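Local coordinates for hypothetical protein (Staphylococcus aureus subsp. aureus, PDB 1QYI), which is of unknown function but contains a HAD-hydrolase-like domain, consistent with a hydrolase of the haloacid dehalogenase superfamily, at residues 21-26 against 58-63; 76-81 against 179-184. All coordinates share one frame; numbering follows the deposited sequence.

Interaction 1. Residues 21-26 against 58-63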
loop_
_atom_site.group_PDB
_atom_site.type_symbol
_atom_site.label_atom_id
_atom_site.label_comp_id
_atom_site.label_asym_id
_atom_site.label_seq_id
_atom_site.Cartn_x
_atom_site.Cartn_y
_atom_site.Cartn_z
ATOM N N VAL A 21 5.748 3.901 6.917
ATOM C CA VAL A 21 6.120 2.614 7.485
ATOM C C VAL A 21 7.220 1.999 6.624
ATOM O O VAL A 21 8.193 1.462 7.151
ATOM C CB VAL A 21 4.924 1.656 7.585
ATOM C CG1 VAL A 21 5.380 0.320 8.144
ATOM C CG2 VAL A 21 3.863 2.268 8.493
ATOM N N SER A 22 7.087 2.096 5.304
ATOM C CA SER A 22 8.109 1.554 4.429
ATOM C C SER A 22 9.483 2.140 4.811
ATOM O O SER A 22 10.477 1.402 4.910
ATOM C CB SER A 22 7.777 1.862 2.970
ATOM O OG SER A 22 8.838 1.450 2.108
ATOM N N ALA A 23 9.535 3.455 5.045
ATOM C CA ALA A 23 10.783 4.122 5.440
ATOM C C ALA A 23 11.272 3.623 6.802
ATOM O O ALA A 23 12.444 3.291 6.961
ATOM C CB ALA A 23 10.585 5.640 5.485
ATOM N N LEU A 24 10.371 3.587 7.782
ATOM C CA LEU A 24 10.714 3.110 9.122
ATOM C C LEU A 24 11.225 1.681 9.088
ATOM O O LEU A 24 12.055 1.286 9.901
ATOM C CB LEU A 24 9.501 3.158 10.051
ATOM C CG LEU A 24 9.091 4.499 10.642
ATOM C CD1 LEU A 24 8.128 4.241 11.799
ATOM C CD2 LEU A 24 10.329 5.231 11.149
ATOM N N THR A 25 10.721 0.894 8.149
ATOM C CA THR A 25 11.156 -0.488 8.058
ATOM C C THR A 25 12.635 -0.547 7.722
ATOM O O THR A 25 13.426 -1.131 8.466
ATOM C CB THR A 25 10.349 -1.243 7.018
ATOM O OG1 THR A 25 8.998 -1.347 7.483
ATOM C CG2 THR A 25 10.910 -2.635 6.814
ATOM N N VAL A 26 13.005 0.076 6.611
ATOM C CA VAL A 26 14.393 0.112 6.177
ATOM C C VAL A 26 15.278 0.633 7.310
ATOM O O VAL A 26 16.322 0.055 7.627
ATOM C CB VAL A 26 14.533 1.026 4.943
ATOM C CG1 VAL A 26 15.939 0.945 4.376
ATOM C CG2 VAL A 26 13.511 0.627 3.896
ATOM N N ARG A 58 15.235 11.080 4.848
ATOM C CA ARG A 58 16.603 10.590 4.701
ATOM C C ARG A 58 16.681 9.334 3.839
ATOM O O ARG A 58 17.472 9.267 2.899
ATOM C CB ARG A 58 17.220 10.276 6.065
ATOM C CG ARG A 58 17.525 11.466 6.945
ATOM C CD ARG A 58 18.330 10.984 8.136
ATOM N NE ARG A 58 19.622 10.444 7.699
ATOM C CZ ARG A 58 20.376 9.612 8.412
ATOM N NH1 ARG A 58 19.974 9.206 9.612
ATOM N NH2 ARG A 58 21.533 9.188 7.925
ATOM N N ILE A 59 15.864 8.338 4.174
ATOM C CA ILE A 59 15.849 7.070 3.448
ATOM C C ILE A 59 15.541 7.243 1.959
ATOM O O ILE A 59 16.319 6.808 1.114
ATOM C CB ILE A 59 14.822 6.072 4.072
ATOM C CG1 ILE A 59 15.140 5.833 5.548
ATOM C CG2 ILE A 59 14.863 4.737 3.328
ATOM C CD1 ILE A 59 16.543 5.284 5.798
ATOM N N PHE A 60 14.423 7.891 1.637
ATOM C CA PHE A 60 14.030 8.088 0.245
ATOM C C PHE A 60 14.541 9.347 -0.469
ATOM O O PHE A 60 14.261 9.540 -1.655
ATOM C CB PHE A 60 12.499 8.027 0.118
ATOM C CG PHE A 60 11.903 6.708 0.513
ATOM C CD1 PHE A 60 12.375 5.524 -0.038
ATOM C CD2 PHE A 60 10.853 6.652 1.431
ATOM C CE1 PHE A 60 11.813 4.295 0.317
ATOM C CE2 PHE A 60 10.282 5.429 1.793
ATOM C CZ PHE A 60 10.762 4.249 1.237
ATOM N N GLN A 61 15.280 10.193 0.247
ATOM C CA GLN A 61 15.836 11.421 -0.321
ATOM C C GLN A 61 14.765 12.324 -0.938
ATOM O O GLN A 61 14.720 12.530 -2.158
ATOM C CB GLN A 61 16.887 11.075 -1.371
ATOM C CG GLN A 61 18.030 10.253 -0.825
ATOM C CD GLN A 61 18.993 11.068 0.013
ATOM O OE1 GLN A 61 19.790 11.846 -0.513
ATOM N NE2 GLN A 61 18.916 10.904 1.326
ATOM N N LYS A 62 13.905 12.868 -0.087
ATOM C CA LYS A 62 12.830 13.736 -0.538
ATOM C C LYS A 62 11.867 12.969 -1.426
ATOM O O LYS A 62 11.200 13.552 -2.280
ATOM C CB LYS A 62 13.375 14.947 -1.306
ATOM C CG LYS A 62 13.880 16.097 -0.426
ATOM C CD LYS A 62 12.776 16.650 0.478
ATOM C CE LYS A 62 13.284 17.802 1.336
ATOM N NZ LYS A 62 12.225 18.385 2.212
ATOM N N ASP A 63 11.801 11.658 -1.230
ATOM C CA ASP A 63 10.895 10.821 -2.008
ATOM C C ASP A 63 11.330 10.599 -3.450
ATOM O O ASP A 63 10.582 10.031 -4.255
ATOM C CB ASP A 63 9.489 11.411 -1.962
ATOM C CG ASP A 63 8.777 11.083 -0.671
ATOM O OD1 ASP A 63 9.468 10.745 0.324
ATOM O OD2 ASP A 63 7.531 11.176 -0.641
#
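Ser22 and Ala23 of helix 16-31 receive the ring of Phe60, while Val26, one turn further on, meets Ile59. The contact is a helix-to-helix packing within the helical region that lies between strands 3-6 and 233-237, a position that fits the C1-type cap of HAD proteins. Phe60 has CG anti to its carbonyl carbon (chi1 -62°), and the outer rim of its ring reaches the other helix. Ser22 OG sits at the edge, in the ring plane, 3.5 Å from Phe60 CZ. Ala23 CB lies oblique to the ring, 3.7 Å from Phe60 CE2. The CB of Ile59 is directed toward helix 16-31, and the two branches beyond it divide the work. Ile59 CG1 lies 4.0 Å from Ala23 O, against the backbone. Ile59 CG2, anti to its own backbone N, lies 4.1 Å from Val26 CB as the two side chains slide past each other in opposite directions. The same methyl stands above one face of the Phe60 ring, offset toward the rim, and thus joins both halves of the contact. Val26 also touches Leu81 and Phe85 of helix 77-93. Beyond Phe60 the chain turns to positive phi at Gln61, whose side chain folds back over the helix end: Gln61 NE2 donates to Arg58 O at 2.7 Å, in the carbonyl plane and on a lone pair, with an N-H...O angle of 158°.

Interaction 2. Residues 76-81 against 179-184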
loop_
_atom_site.group_PDB
_atom_site.type_symbol
_atom_site.label_atom_id
_atom_site.label_comp_id
_atom_site.label_asym_id
_atom_site.label_seq_id
_atom_site.Cartn_x
_atom_site.Cartn_y
_atom_site.Cartn_z
ATOM N N SER A 76 4.474 -1.792 -4.979
ATOM C CA SER A 76 4.229 -2.530 -3.745
ATOM C C SER A 76 5.206 -2.005 -2.702
ATOM O O SER A 76 6.400 -1.941 -2.971
ATOM C CB SER A 76 4.462 -4.027 -3.950
ATOM O OG SER A 76 4.272 -4.732 -2.722
ATOM N N ASN A 77 4.711 -1.630 -1.524
ATOM C CA ASN A 77 5.592 -1.101 -0.484
ATOM C C ASN A 77 6.586 -2.150 -0.005
ATOM O O ASN A 77 7.738 -1.823 0.270
ATOM C CB ASN A 77 4.786 -0.579 0.710
ATOM C CG ASN A 77 3.917 0.608 0.352
ATOM O OD1 ASN A 77 2.860 0.461 -0.262
ATOM N ND2 ASN A 77 4.364 1.798 0.730
ATOM N N TRP A 78 6.138 -3.401 0.102
ATOM C CA TRP A 78 7.015 -4.481 0.536
ATOM C C TRP A 78 8.218 -4.538 -0.406
ATOM O O TRP A 78 9.371 -4.497 0.035
ATOM C CB TRP A 78 6.280 -5.832 0.521
ATOM C CG TRP A 78 5.105 -5.925 1.476
ATOM C CD1 TRP A 78 4.951 -5.249 2.665
ATOM C CD2 TRP A 78 3.966 -6.795 1.364
ATOM N NE1 TRP A 78 3.797 -5.647 3.288
ATOM C CE2 TRP A 78 3.169 -6.594 2.517
ATOM C CE3 TRP A 78 3.537 -7.725 0.403
ATOM C CZ2 TRP A 78 1.967 -7.295 2.742
ATOM C CZ3 TRP A 78 2.339 -8.425 0.623
ATOM C CH2 TRP A 78 1.569 -8.202 1.786
ATOM N N ASP A 79 7.951 -4.608 -1.709
ATOM C CA ASP A 79 9.034 -4.667 -2.681
ATOM C C ASP A 79 9.950 -3.443 -2.604
ATOM O O ASP A 79 11.178 -3.580 -2.612
ATOM C CB ASP A 79 8.481 -4.808 -4.102
ATOM C CG ASP A 79 7.748 -6.124 -4.320
ATOM O OD1 ASP A 79 8.327 -7.193 -4.032
ATOM O OD2 ASP A 79 6.586 -6.087 -4.784
HETATM N N MSE A 80 9.355 -2.256 -2.517
HETATM C CA MSE A 80 10.133 -1.023 -2.449
HETATM C C MSE A 80 11.115 -0.967 -1.275
HETATM O O MSE A 80 12.304 -0.712 -1.464
HETATM C CB MSE A 80 9.207 0.192 -2.386
HETATM C CG MSE A 80 8.299 0.342 -3.584
HETATM SE SE MSE A 80 7.398 2.044 -3.594
HETATM C CE MSE A 80 6.844 2.102 -1.721
ATOM N N LEU A 81 10.613 -1.194 -0.065
ATOM C CA LEU A 81 11.458 -1.161 1.114
ATOM C C LEU A 81 12.520 -2.256 1.034
ATOM O O LEU A 81 13.630 -2.087 1.531
ATOM C CB LEU A 81 10.609 -1.324 2.374
ATOM C CG LEU A 81 9.872 -2.643 2.597
ATOM C CD1 LEU A 81 10.822 -3.675 3.204
ATOM C CD2 LEU A 81 8.699 -2.408 3.556
ATOM N N GLU A 179 7.820 -8.769 7.241
ATOM C CA GLU A 179 7.208 -8.999 8.556
ATOM C C GLU A 179 7.399 -7.774 9.438
ATOM O O GLU A 179 6.523 -7.421 10.231
ATOM C CB GLU A 179 7.804 -10.235 9.251
ATOM C CG GLU A 179 7.576 -11.519 8.483
ATOM C CD GLU A 179 7.964 -12.767 9.251
ATOM O OE1 GLU A 179 8.869 -12.717 10.110
ATOM O OE2 GLU A 179 7.374 -13.826 8.976
ATOM N N VAL A 180 8.545 -7.120 9.276
ATOM C CA VAL A 180 8.862 -5.935 10.059
ATOM C C VAL A 180 7.901 -4.820 9.701
ATOM O O VAL A 180 7.474 -4.054 10.564
ATOM C CB VAL A 180 10.297 -5.436 9.790
ATOM C CG1 VAL A 180 10.603 -4.253 10.685
ATOM C CG2 VAL A 180 11.298 -6.559 10.020
ATOM N N TYR A 181 7.564 -4.727 8.422
ATOM C CA TYR A 181 6.650 -3.684 7.968
ATOM C C TYR A 181 5.226 -3.914 8.495
ATOM O O TYR A 181 4.548 -2.984 8.965
ATOM C CB TYR A 181 6.649 -3.633 6.439
ATOM C CG TYR A 181 5.596 -2.729 5.845
ATOM C CD1 TYR A 181 4.265 -3.149 5.749
ATOM C CD2 TYR A 181 5.928 -1.463 5.350
ATOM C CE1 TYR A 181 3.298 -2.344 5.175
ATOM C CE2 TYR A 181 4.965 -0.650 4.775
ATOM C CZ TYR A 181 3.654 -1.098 4.691
ATOM O OH TYR A 181 2.689 -0.306 4.123
ATOM N N GLN A 182 4.792 -5.171 8.422
ATOM C CA GLN A 182 3.459 -5.543 8.862
ATOM C C GLN A 182 3.249 -5.279 10.350
ATOM O O GLN A 182 2.173 -4.837 10.762
ATOM C CB GLN A 182 3.181 -7.015 8.509
ATOM C CG GLN A 182 3.036 -7.258 7.007
ATOM C CD GLN A 182 1.798 -6.595 6.414
ATOM O OE1 GLN A 182 0.701 -7.145 6.490
ATOM N NE2 GLN A 182 1.965 -5.401 5.840
ATOM N N GLU A 183 4.270 -5.534 11.164
ATOM C CA GLU A 183 4.128 -5.285 12.591
ATOM C C GLU A 183 4.078 -3.778 12.808
ATOM O O GLU A 183 3.304 -3.275 13.622
ATOM C CB GLU A 183 5.280 -5.902 13.384
ATOM C CG GLU A 183 4.773 -6.626 14.604
ATOM C CD GLU A 183 5.870 -7.144 15.509
ATOM O OE1 GLU A 183 6.726 -7.917 15.031
ATOM O OE2 GLU A 183 5.864 -6.780 16.704
ATOM N N TRP A 184 4.913 -3.065 12.064
ATOM C CA TRP A 184 4.948 -1.615 12.126
ATOM C C TRP A 184 3.547 -1.076 11.821
ATOM O O TRP A 184 3.011 -0.250 12.554
ATOM C CB TRP A 184 5.932 -1.088 11.083
ATOM C CG TRP A 184 7.297 -0.709 11.618
ATOM C CD1 TRP A 184 8.506 -0.938 11.028
ATOM C CD2 TRP A 184 7.561 0.060 12.799
ATOM N NE1 TRP A 184 9.508 -0.344 11.767
ATOM C CE2 TRP A 184 8.957 0.281 12.847
ATOM C CE3 TRP A 184 6.751 0.604 13.805
ATOM C CZ2 TRP A 184 9.561 1.001 13.871
ATOM C CZ3 TRP A 184 7.351 1.321 14.823
ATOM C CH2 TRP A 184 8.751 1.521 14.841
#
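Leu81 N donates to Asn77 O at 3.0 Å, a backbone bond of the first turn of helix 77-93 that ties two of the three residues, with Trp78 between them, that meet Tyr181 of helix 172-195. The axes of the two short segments cross at 123°, 10.6 Å apart at their closest, in the all-helical part of the chain. Tyr181 carries most of the contact. Trp78 turns its edge toward the phenol face in an offset edge-to-face pair, with the planes at 88° and the five-membered ring centroid 5.1 Å from the Tyr181 centroid. Trp78 NE1, with CD1 beside it, comes to 3.5 Å from Tyr181 CD1, off the ring centre. Leu81 CG occupies the crowded position between its backbone N and carbonyl carbon (chi1 65°), and methyl CD2 lies 3.4 Å from Tyr181 CD2, oblique to the ring. At the far end of the phenol, Asn77 CB is 4.0 Å from Tyr181 OH. The side chain of Gln182, bent at chi2, brings its amide to the edge of the indole, the two planes nearly perpendicular. The chemistry is largely aromatic and aliphatic, with one amide beside the indole N-H. That N-H is directed more toward the amide than toward the phenol, so the edge-to-face pair is probably held mainly by dispersion, with a weak electrostatic part, and the amide is the likelier polar neighbour.

Interaction 1 closes before interaction 2 opens along the chain, yet their centres lie about 11 Å apart and the two touch. Helix 16-31 supplies one side of interaction 1 and also packs on both helices of interaction 2. Ser22 OG reaches Leu81 CB at 3.3 Å on helix 77-93, and Val21 CG1 reaches Tyr181 CD2 at 3.4 Å on helix 172-195; Thr25 lies against Tyr181 as well. Helices 16-31, 49-60, 77-93 and 172-195 pack together as one mostly buried cluster within the helical insertion after strand 3-6, separate from the parallel sheet. They unite sequence-distant parts of what is probably the cap of a HAD-like fold.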